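Local coordinates for protein quinoline 2-oxidoreductase large subunit (PDB 1T3Q) that probably hydroxylates quinoline next to the ring nitrogen, as a molybdenum hydroxylase subunit that carries molybdenum and its pterin cytosine dinucleotide cofactor, at residues V568-G573 and A578-I583. Numbering follows the deposited sequence.
Sequences VKQLAG and AASEDI
The C-terminal end of helix 549-576 and the chain that folds back along it toward strand 583-586 meet through Gly-573, Lys-569 and Ile-583, in a peripheral part of the molybdopterin-binding region. Where the chain reverses, Ala-578 N donates to Gly-573 O at 2.8 Å with a nearly straight N-H...O angle of 166°, so the carbonyl of a residue near the helix end gains a partner from the returning loop. With no side chain, Gly-573 lets the backbone of Ala-578 come close, the two CA atoms being 4.5 Å apart. Ile-583 points back at the helix, its branches spread over three residues: CD1 rests 4.0 Å from Gly-573 CA, while CG2, anti to the backbone N, lies 3.9 Å from Lys-569 CG and also meets the methyl of Ala-572. Val-590 and Val-592 of strand 589-592 pack on the same isoleucine. Lys-569 runs past Ile-583 in the opposite direction, its long methylene chain covering the isoleucine while its ammonium reaches Glu-566; a bend at chi3 (63°) carries CE to 3.2 Å from both Ser-580 O and Ile-583 O. Back toward the start of the 568-573 helix segment, Ser-580 CB rests 3.8 Å from Gln-570 CA. One hydrogen bond thus links the two segments, aliphatic surface packs between them, and the lysine charge is met chiefly by the Glu-566 salt bridge, the carbonyls probably adding at most weak electrostatic help.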
ATOM      1  N   VAL B 568       8.591  30.105  12.704  1.00 19.21           N
ATOM      2  CA  VAL B 568       7.736  30.123  13.883  1.00 18.43           C
ATOM      3  C   VAL B 568       8.231  31.249  14.808  1.00 20.13           C
ATOM      4  O   VAL B 568       7.433  31.975  15.403  1.00 18.28           O
ATOM      5  CB  VAL B 568       7.774  28.758  14.635  1.00 19.67           C
ATOM      6  CG1 VAL B 568       7.120  28.891  16.010  1.00 18.47           C
ATOM      7  CG2 VAL B 568       7.027  27.697  13.821  1.00 17.35           C
ATOM      8  N   LYS B 569       9.549  31.404  14.907  1.00 20.69           N
ATOM      9  CA  LYS B 569      10.134  32.450  15.752  1.00 22.29           C
ATOM     10  C   LYS B 569       9.780  33.840  15.216  1.00 23.48           C
ATOM     11  O   LYS B 569       9.507  34.761  15.987  1.00 23.22           O
ATOM     12  CB  LYS B 569      11.655  32.282  15.823  1.00 21.30           C
ATOM     13  CG  LYS B 569      12.098  31.054  16.622  1.00 20.90           C
ATOM     14  CD  LYS B 569      13.540  30.651  16.322  1.00 21.70           C
ATOM     15  CE  LYS B 569      14.539  31.727  16.726  1.00 23.85           C
ATOM     16  NZ  LYS B 569      15.949  31.324  16.430  1.00 23.81           N
ATOM     17  N   GLN B 570       9.779  33.984  13.894  1.00 22.99           N
ATOM     18  CA  GLN B 570       9.446  35.253  13.259  1.00 22.03           C
ATOM     19  C   GLN B 570       8.008  35.656  13.541  1.00 21.70           C
ATOM     20  O   GLN B 570       7.719  36.820  13.813  1.00 21.51           O
ATOM     21  CB  GLN B 570       9.651  35.162  11.747  1.00 22.73           C
ATOM     22  CG  GLN B 570      11.075  34.864  11.350  1.00 23.23           C
ATOM     23  CD  GLN B 570      11.232  34.650   9.861  1.00 25.64           C
ATOM     24  OE1 GLN B 570      12.307  34.292   9.391  1.00 28.04           O
ATOM     25  NE2 GLN B 570      10.161  34.866   9.113  1.00 24.68           N
ATOM     26  N   LEU B 571       7.098  34.695  13.459  1.00 21.00           N
ATOM     27  CA  LEU B 571       5.696  34.974  13.709  1.00 20.01           C
ATOM     28  C   LEU B 571       5.486  35.274  15.189  1.00 20.36           C
ATOM     29  O   LEU B 571       4.747  36.190  15.551  1.00 20.34           O
ATOM     30  CB  LEU B 571       4.833  33.777  13.297  1.00 18.80           C
ATOM     31  CG  LEU B 571       3.332  33.928  13.542  1.00 18.70           C
ATOM     32  CD1 LEU B 571       2.828  35.166  12.816  1.00 21.30           C
ATOM     33  CD2 LEU B 571       2.591  32.687  13.050  1.00 19.26           C
ATOM     34  N   ALA B 572       6.136  34.493  16.042  1.00 21.34           N
ATOM     35  CA  ALA B 572       6.010  34.679  17.481  1.00 21.92           C
ATOM     36  C   ALA B 572       6.582  36.032  17.901  1.00 22.99           C
ATOM     37  O   ALA B 572       5.997  36.733  18.728  1.00 23.07           O
ATOM     38  CB  ALA B 572       6.729  33.557  18.211  1.00 22.26           C
ATOM     39  N   GLY B 573       7.728  36.389  17.332  1.00 24.03           N
ATOM     40  CA  GLY B 573       8.349  37.659  17.666  1.00 25.37           C
ATOM     41  C   GLY B 573       7.461  38.820  17.259  1.00 26.93           C
ATOM     42  O   GLY B 573       7.411  39.851  17.934  1.00 27.21           O
ATOM     43  N   ALA B 578       9.129  41.162  19.753  1.00 32.49           N
ATOM     44  CA  ALA B 578      10.520  40.859  20.053  1.00 31.41           C
ATOM     45  C   ALA B 578      11.190  40.330  18.793  1.00 32.03           C
ATOM     46  O   ALA B 578      10.527  39.776  17.920  1.00 30.93           O
ATOM     47  CB  ALA B 578      10.603  39.826  21.163  1.00 32.67           C
ATOM     48  N   ALA B 579      12.501  40.510  18.688  1.00 32.22           N
ATOM     49  CA  ALA B 579      13.230  40.030  17.521  1.00 32.65           C
ATOM     50  C   ALA B 579      13.142  38.509  17.473  1.00 33.54           C
ATOM     51  O   ALA B 579      13.170  37.846  18.513  1.00 31.46           O
ATOM     52  CB  ALA B 579      14.687  40.470  17.592  1.00 32.51           C
ATOM     53  N   SER B 580      13.037  37.956  16.267  1.00 33.60           N
ATOM     54  CA  SER B 580      12.941  36.511  16.106  1.00 32.36           C
ATOM     55  C   SER B 580      14.145  35.822  16.732  1.00 31.36           C
ATOM     56  O   SER B 580      14.008  34.794  17.399  1.00 31.21           O
ATOM     57  CB  SER B 580      12.847  36.143  14.619  1.00 34.73           C
ATOM     58  OG  SER B 580      14.037  36.483  13.926  1.00 36.70           O
ATOM     59  N   GLU B 581      15.323  36.399  16.522  1.00 28.43           N
ATOM     60  CA  GLU B 581      16.554  35.835  17.055  1.00 27.19           C
ATOM     61  C   GLU B 581      16.504  35.662  18.573  1.00 26.55           C
ATOM     62  O   GLU B 581      17.270  34.884  19.136  1.00 26.89           O
ATOM     63  CG  GLU B 581      17.638  38.139  17.218  1.00 29.98           C
ATOM     64  N   ASP B 582      15.594  36.379  19.229  1.00 25.99           N
ATOM     65  CA  ASP B 582      15.471  36.315  20.686  1.00 25.28           C
ATOM     66  C   ASP B 582      14.364  35.383  21.171  1.00 25.45           C
ATOM     67  O   ASP B 582      14.076  35.311  22.368  1.00 24.07           O
ATOM     68  CB  ASP B 582      15.235  37.721  21.231  1.00 26.53           C
ATOM     69  CG  ASP B 582      16.407  38.643  20.967  1.00 26.06           C
ATOM     70  OD1 ASP B 582      16.180  39.852  20.780  1.00 29.11           O
ATOM     71  OD2 ASP B 582      17.556  38.152  20.951  1.00 29.11           O
ATOM     72  N   ILE B 583      13.756  34.664  20.237  1.00 24.27           N
ATOM     73  CA  ILE B 583      12.677  33.737  20.562  1.00 24.34           C
ATOM     74  C   ILE B 583      13.206  32.311  20.684  1.00 23.59           C
ATOM     75  O   ILE B 583      14.052  31.888  19.896  1.00 22.36           O
ATOM     76  CB  ILE B 583      11.590  33.746  19.456  1.00 24.52           C
ATOM     77  CG1 ILE B 583      10.991  35.152  19.311  1.00 26.03           C
ATOM     78  CG2 ILE B 583      10.510  32.720  19.777  1.00 24.19           C
ATOM     79  CD1 ILE B 583      10.243  35.646  20.538  1.00 25.33           C
TER